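Local coordinates for conserved hypothetical protein (Staphylococcus aureus subsp. aureus, PDB 1TSJ) that is of unknown function but belongs to the 3-demethylubiquinone-9 3-methyltransferase family of the glyoxalase clan, at residues I33-Y38 / Q50-T55; T7-F12 / S75-V80. All blocks are in the same frame, centred on the assembly; numbering follows the deposited sequence.

Contact 1 of 2, residues I33-Y38 / Q50-T55; sequences ITMAKY and QHSIFT
A beta hairpin formed by strands 31-37 and 49-56 brings I33-K37 against Q50-F54 in antiparallel register, and a classic beta bulge interrupts the pairing near each end. At the first bulge, I33 and T34 both face I53: I33 N donates to I53 O over 2.8 Å, in the carbonyl plane, while T34 N adds a weak bond to the same oxygen. At the second, the carbonyl of A36 is gripped twice, by Q50 N at 2.6 Å and by H51 N at 3.1 Å. Within this same bulge A36 N returns a bond of 2.7 Å to H51 O.

Side chains separate onto two faces. S52 and the selenomethionine M35 share the face covered by helix 16-26, where both rest on V20; CG and CE of M35 approach S52 OG. On the other face, T34 CG2, anti to its backbone N, comes within 3.4 Å of H51 ND1, meeting the imidazole obliquely. I53 belongs to this face too, and I33 lies side by side with it, the two pointing the same way, with I33 CG1 3.8 Å from I53 CG2. I53 continues the apolar surface onto V60 and M62 of strand 59-64.

At the Y38 end, where both residues are exposed, Q50 and Y38 cross at about a right angle. Q50 CG stands anti to the backbone N (chi1 176°), and the extended chain passes the phenol ring, its amide plane turned 41° from the ring plane. Q50 CB makes a CH-pi contact over one face of Y38, 4.0 Å from the ring centroid and displaced toward the rim.

Contact 2 of 2, residues T7-F12 / S75-V80; sequences TTFLMF and SLFVTV
T7 and F77 exchange backbone hydrogen bonds in both directions: T7 N to F77 O over 2.8 Å, and F77 N to T7 O over 2.8 Å. They thus form an antiparallel hydrogen-bonded pair. The next bond along runs from F9 N to S75 O at 2.9 Å, with the donor lifted 36° out of the carbonyl plane. No return bond closes that ring, because F9 O and S75 N, although 3.0 Å apart, meet at a poor angle.

A water bridges the two strands beside the T7-F77 pair. Water 1 is hydrogen-bonded to F77 O at 2.7 Å, accepts from T79 N at 3.1 Å, and is also hydrogen-bonded to T7 OG1; it lies in plane at the edge of the F77 ring.

The pairing joins strand 6-11 to strand 76-79 near the middle of the curled sheet. On its other side strand 6-11 runs parallel to 59-64, as 76-79 does to 122-127, so this ladder links two halves of the sheet. That layout is consistent with the paired beta-alpha-beta-beta-beta modules of the glyoxalase fold.

Apolar packing is centred on two buried phenylalanines. In each, CG is anti to the backbone N (chi1 173° in F77), and the rings stand nearly parallel, 16° apart, but slid so far that they barely overlap. The closer approach is made by F9 CD1, which reaches F77 CB at 3.6 Å. S75 OG lies beside F9 CB and is hydrogen-bonded to Q124 NE2 on strand 122-127. On the face that carries T8 and L76, T8 OG1 and L76 CD2 graze each other where the two side chains cross, and L76 also rests on F123.

Both contacts belong to one curled sheet, yet they do not touch: their centres are 13 Å apart and their nearest atoms about 5 Å apart. Strand 59-64 bridges them, running antiparallel to 49-56 of contact 1 and parallel to 6-11 of contact 2. M62 on this strand meets I53 from the first contact and both T7 and F9 from the second. In sequence, both segments of contact 1 fall between T7-F12 and S75-V80. Contact 2 is buried, its centre about 3 Å from the centre of the chain, whereas contact 1 is a surface hairpin about 11 Å from it.

Contact 1 of 2, residues I33-Y38 / Q50-T55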
loop_
_atom_site.group_PDB
_atom_site.type_symbol
_atom_site.label_atom_id
_atom_site.label_comp_id
_atom_site.label_asym_id
_atom_site.label_seq_id
_atom_site.Cartn_x
_atom_site.Cartn_y
_atom_site.Cartn_z
ATOM N N ILE A 33 -5.024 -11.864 -6.292
ATOM C CA ILE A 33 -4.241 -12.808 -5.631
ATOM C C ILE A 33 -4.516 -12.935 -4.103
ATOM O O ILE A 33 -4.310 -13.947 -3.551
ATOM C CB ILE A 33 -2.734 -12.789 -6.082
ATOM C CG1 ILE A 33 -1.846 -12.305 -4.996
ATOM C CG2 ILE A 33 -2.458 -11.976 -7.384
ATOM C CD1 ILE A 33 -1.482 -13.388 -3.976
ATOM N N THR A 34 -5.110 -11.983 -3.420
ATOM C CA THR A 34 -5.189 -11.986 -1.946
ATOM C C THR A 34 -6.278 -10.989 -1.648
ATOM O O THR A 34 -6.252 -9.838 -2.133
ATOM C CB THR A 34 -3.837 -11.465 -1.307
ATOM O OG1 THR A 34 -2.811 -12.528 -1.207
ATOM C CG2 THR A 34 -3.992 -10.781 0.154
HETATM N N MSE A 35 -7.272 -11.463 -0.908
HETATM C CA MSE A 35 -8.168 -10.640 -0.253
HETATM C C MSE A 35 -8.402 -11.036 1.157
HETATM O O MSE A 35 -8.796 -12.182 1.410
HETATM C CB MSE A 35 -9.474 -10.780 -0.933
HETATM C CG MSE A 35 -9.666 -9.814 -1.940
HETATM SE SE MSE A 35 -11.404 -8.958 -1.840
HETATM C CE MSE A 35 -11.034 -7.626 -3.394
ATOM N N ALA A 36 -8.303 -10.081 2.081
ATOM C CA ALA A 36 -8.623 -10.328 3.459
ATOM C C ALA A 36 -9.584 -9.292 3.893
ATOM O O ALA A 36 -9.316 -8.139 3.682
ATOM C CB ALA A 36 -7.428 -10.327 4.291
ATOM N N LYS A 37 -10.724 -9.730 4.469
ATOM C CA LYS A 37 -11.747 -8.835 4.996
ATOM C C LYS A 37 -11.611 -8.604 6.486
ATOM O O LYS A 37 -10.973 -9.413 7.217
ATOM C CB LYS A 37 -13.103 -9.421 4.807
ATOM C CG LYS A 37 -13.393 -10.152 3.501
ATOM C CD LYS A 37 -13.224 -9.306 2.277
ATOM C CE LYS A 37 -14.188 -9.748 1.117
ATOM N NZ LYS A 37 -15.588 -9.195 1.298
ATOM N N TYR A 38 -12.225 -7.555 6.971
ATOM C CA TYR A 38 -12.341 -7.379 8.410
ATOM C C TYR A 38 -13.379 -8.261 9.126
ATOM O O TYR A 38 -14.571 -8.306 8.707
ATOM C CB TYR A 38 -12.717 -5.946 8.723
ATOM C CG TYR A 38 -11.551 -4.985 8.482
ATOM C CD1 TYR A 38 -11.720 -3.925 7.558
ATOM C CD2 TYR A 38 -10.298 -5.122 9.231
ATOM C CE1 TYR A 38 -10.776 -3.093 7.335
ATOM C CE2 TYR A 38 -9.304 -4.282 9.015
ATOM C CZ TYR A 38 -9.561 -3.263 8.038
ATOM O OH TYR A 38 -8.608 -2.351 7.683
ATOM N N GLN A 50 -9.314 -5.594 4.072
ATOM C CA GLN A 50 -8.221 -5.188 4.919
ATOM C C GLN A 50 -7.011 -5.227 4.087
ATOM O O GLN A 50 -6.114 -4.450 4.222
ATOM C CB GLN A 50 -8.007 -6.222 6.002
ATOM C CG GLN A 50 -6.812 -6.045 6.995
ATOM C CD GLN A 50 -6.888 -7.188 8.110
ATOM O OE1 GLN A 50 -6.421 -6.987 9.305
ATOM N NE2 GLN A 50 -7.547 -8.373 7.764
ATOM N N HIS A 51 -6.945 -6.217 3.241
ATOM C CA HIS A 51 -5.751 -6.336 2.495
ATOM C C HIS A 51 -6.150 -7.041 1.182
ATOM O O HIS A 51 -6.715 -8.117 1.264
ATOM C CB HIS A 51 -4.698 -7.121 3.339
ATOM C CG HIS A 51 -3.359 -7.355 2.629
ATOM N ND1 HIS A 51 -2.800 -8.636 2.468
ATOM C CD2 HIS A 51 -2.458 -6.465 2.056
ATOM C CE1 HIS A 51 -1.627 -8.516 1.835
ATOM N NE2 HIS A 51 -1.388 -7.217 1.587
ATOM N N SER A 52 -5.836 -6.433 0.008
ATOM C CA SER A 52 -5.948 -7.082 -1.325
ATOM C C SER A 52 -4.673 -6.850 -2.103
ATOM O O SER A 52 -4.134 -5.808 -2.115
ATOM C CB SER A 52 -7.144 -6.515 -2.165
ATOM O OG SER A 52 -7.625 -7.453 -3.168
ATOM N N ILE A 53 -4.247 -7.875 -2.798
ATOM C CA ILE A 53 -3.217 -7.786 -3.770
ATOM C C ILE A 53 -3.776 -8.400 -5.044
ATOM O O ILE A 53 -4.167 -9.553 -5.066
ATOM C CB ILE A 53 -2.028 -8.578 -3.328
ATOM C CG1 ILE A 53 -1.440 -7.966 -2.098
ATOM C CG2 ILE A 53 -0.998 -8.630 -4.391
ATOM C CD1 ILE A 53 -0.361 -8.753 -1.599
ATOM N N PHE A 54 -3.753 -7.634 -6.112
ATOM C CA PHE A 54 -4.281 -8.080 -7.353
ATOM C C PHE A 54 -3.332 -7.716 -8.473
ATOM O O PHE A 54 -2.427 -6.929 -8.333
ATOM C CB PHE A 54 -5.708 -7.554 -7.474
ATOM C CG PHE A 54 -5.859 -6.058 -7.428
ATOM C CD1 PHE A 54 -5.860 -5.367 -6.290
ATOM C CD2 PHE A 54 -6.024 -5.317 -8.595
ATOM C CE1 PHE A 54 -5.969 -3.896 -6.359
ATOM C CE2 PHE A 54 -6.164 -4.007 -8.611
ATOM C CZ PHE A 54 -6.137 -3.293 -7.535
ATOM N N THR A 55 -3.551 -8.321 -9.589
ATOM C CA THR A 55 -2.837 -8.069 -10.843
ATOM C C THR A 55 -3.710 -7.339 -11.870
ATOM O O THR A 55 -4.909 -7.486 -11.852
ATOM C CB THR A 55 -2.473 -9.447 -11.357
ATOM O OG1 THR A 55 -1.447 -9.968 -10.501
ATOM C CG2 THR A 55 -1.737 -9.369 -12.520
#

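Contact 2 of 2, residues T7-F12 / S75-V80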
loop_
_atom_site.group_PDB
_atom_site.type_symbol
_atom_site.label_atom_id
_atom_site.label_comp_id
_atom_site.label_asym_id
_atom_site.label_seq_id
_atom_site.Cartn_x
_atom_site.Cartn_y
_atom_site.Cartn_z
ATOM N N THR A 7 4.507 -0.163 -5.025
ATOM C CA THR A 7 3.214 -0.643 -5.410
ATOM C C THR A 7 2.225 0.483 -5.364
ATOM O O THR A 7 2.159 1.171 -4.394
ATOM C CB THR A 7 2.783 -1.704 -4.438
ATOM O OG1 THR A 7 3.685 -2.767 -4.547
ATOM C CG2 THR A 7 1.533 -2.430 -4.846
ATOM N N THR A 8 1.397 0.676 -6.405
ATOM C CA THR A 8 0.340 1.705 -6.336
ATOM C C THR A 8 -0.720 1.088 -5.443
ATOM O O THR A 8 -1.062 -0.096 -5.577
ATOM C CB THR A 8 -0.192 1.946 -7.687
ATOM O OG1 THR A 8 0.879 2.399 -8.508
ATOM C CG2 THR A 8 -1.193 3.049 -7.697
ATOM N N PHE A 9 -1.171 1.898 -4.509
ATOM C CA PHE A 9 -1.977 1.484 -3.421
ATOM C C PHE A 9 -3.295 2.294 -3.470
ATOM O O PHE A 9 -3.339 3.583 -3.360
ATOM C CB PHE A 9 -1.166 1.735 -2.143
ATOM C CG PHE A 9 -1.658 0.952 -0.925
ATOM C CD1 PHE A 9 -1.110 -0.239 -0.600
ATOM C CD2 PHE A 9 -2.666 1.440 -0.107
ATOM C CE1 PHE A 9 -1.588 -0.988 0.536
ATOM C CE2 PHE A 9 -3.170 0.697 1.008
ATOM C CZ PHE A 9 -2.594 -0.502 1.324
ATOM N N LEU A 10 -4.371 1.564 -3.661
ATOM C CA LEU A 10 -5.653 2.199 -3.745
ATOM C C LEU A 10 -6.459 1.964 -2.491
ATOM O O LEU A 10 -6.527 0.872 -1.947
ATOM C CB LEU A 10 -6.427 1.793 -4.947
ATOM C CG LEU A 10 -5.687 1.913 -6.232
ATOM C CD1 LEU A 10 -4.699 0.888 -6.229
ATOM C CD2 LEU A 10 -6.577 1.427 -7.297
HETATM N N MSE A 11 -7.015 3.047 -2.018
HETATM C CA MSE A 11 -7.794 3.035 -0.785
HETATM C C MSE A 11 -9.148 3.466 -1.131
HETATM O O MSE A 11 -9.258 4.476 -1.761
HETATM C CB MSE A 11 -7.245 4.043 0.182
HETATM C CG MSE A 11 -6.048 3.456 0.955
HETATM SE SE MSE A 11 -5.472 4.656 2.580
HETATM C CE MSE A 11 -7.458 4.696 3.538
ATOM N N PHE A 12 -10.151 2.670 -0.786
ATOM C CA PHE A 12 -11.588 3.006 -1.072
ATOM C C PHE A 12 -12.437 3.175 0.206
ATOM O O PHE A 12 -11.940 2.974 1.376
ATOM C CB PHE A 12 -12.242 1.983 -1.968
ATOM C CG PHE A 12 -11.450 1.657 -3.117
ATOM C CD1 PHE A 12 -10.430 0.800 -3.000
ATOM C CD2 PHE A 12 -11.730 2.190 -4.323
ATOM C CE1 PHE A 12 -9.678 0.468 -4.080
ATOM C CE2 PHE A 12 -10.947 1.889 -5.461
ATOM C CZ PHE A 12 -9.900 1.016 -5.302
ATOM N N SER A 75 -2.046 6.247 -2.683
ATOM C CA SER A 75 -0.621 6.185 -2.433
ATOM C C SER A 75 0.355 5.231 -3.099
ATOM O O SER A 75 0.070 4.464 -3.982
ATOM C CB SER A 75 -0.431 6.079 -0.905
ATOM O OG SER A 75 -0.705 4.889 -0.320
ATOM N N LEU A 76 1.609 5.374 -2.695
ATOM C CA LEU A 76 2.693 4.477 -3.149
ATOM C C LEU A 76 3.226 3.727 -2.000
ATOM O O LEU A 76 3.621 4.266 -1.060
ATOM C CB LEU A 76 3.864 5.238 -3.787
ATOM C CG LEU A 76 3.383 5.968 -5.051
ATOM C CD1 LEU A 76 4.415 6.891 -5.528
ATOM C CD2 LEU A 76 2.989 5.169 -6.218
ATOM N N PHE A 77 3.237 2.453 -2.121
ATOM C CA PHE A 77 3.474 1.620 -1.047
ATOM C C PHE A 77 4.851 1.046 -1.360
ATOM O O PHE A 77 5.065 0.203 -2.272
ATOM C CB PHE A 77 2.350 0.546 -0.899
ATOM C CG PHE A 77 2.615 -0.517 0.159
ATOM C CD1 PHE A 77 2.002 -0.444 1.365
ATOM C CD2 PHE A 77 3.521 -1.447 -0.006
ATOM C CE1 PHE A 77 2.309 -1.321 2.350
ATOM C CE2 PHE A 77 3.733 -2.388 0.956
ATOM C CZ PHE A 77 3.117 -2.318 2.126
ATOM N N VAL A 78 5.791 1.518 -0.528
ATOM C CA VAL A 78 7.153 1.159 -0.625
ATOM C C VAL A 78 7.589 0.100 0.430
ATOM O O VAL A 78 7.603 0.286 1.648
ATOM C CB VAL A 78 8.074 2.493 -0.678
ATOM C CG1 VAL A 78 9.559 2.175 -1.026
ATOM C CG2 VAL A 78 7.486 3.586 -1.580
ATOM N N THR A 79 7.908 -1.042 -0.127
ATOM C CA THR A 79 8.662 -2.069 0.531
ATOM C C THR A 79 10.193 -1.785 0.638
ATOM O O THR A 79 11.011 -1.894 -0.328
ATOM C CB THR A 79 8.458 -3.353 -0.192
ATOM O OG1 THR A 79 7.056 -3.670 -0.180
ATOM C CG2 THR A 79 9.129 -4.484 0.578
ATOM N N VAL A 80 10.556 -1.445 1.861
ATOM C CA VAL A 80 11.863 -0.988 2.254
ATOM C C VAL A 80 12.751 -2.237 2.524
ATOM O O VAL A 80 12.232 -3.309 2.972
ATOM C CB VAL A 80 11.671 0.021 3.412
ATOM C CG1 VAL A 80 12.963 0.461 3.876
ATOM C CG2 VAL A 80 10.858 1.313 2.848
HETATM O O HOH W 1 6.176 -2.217 -2.468
#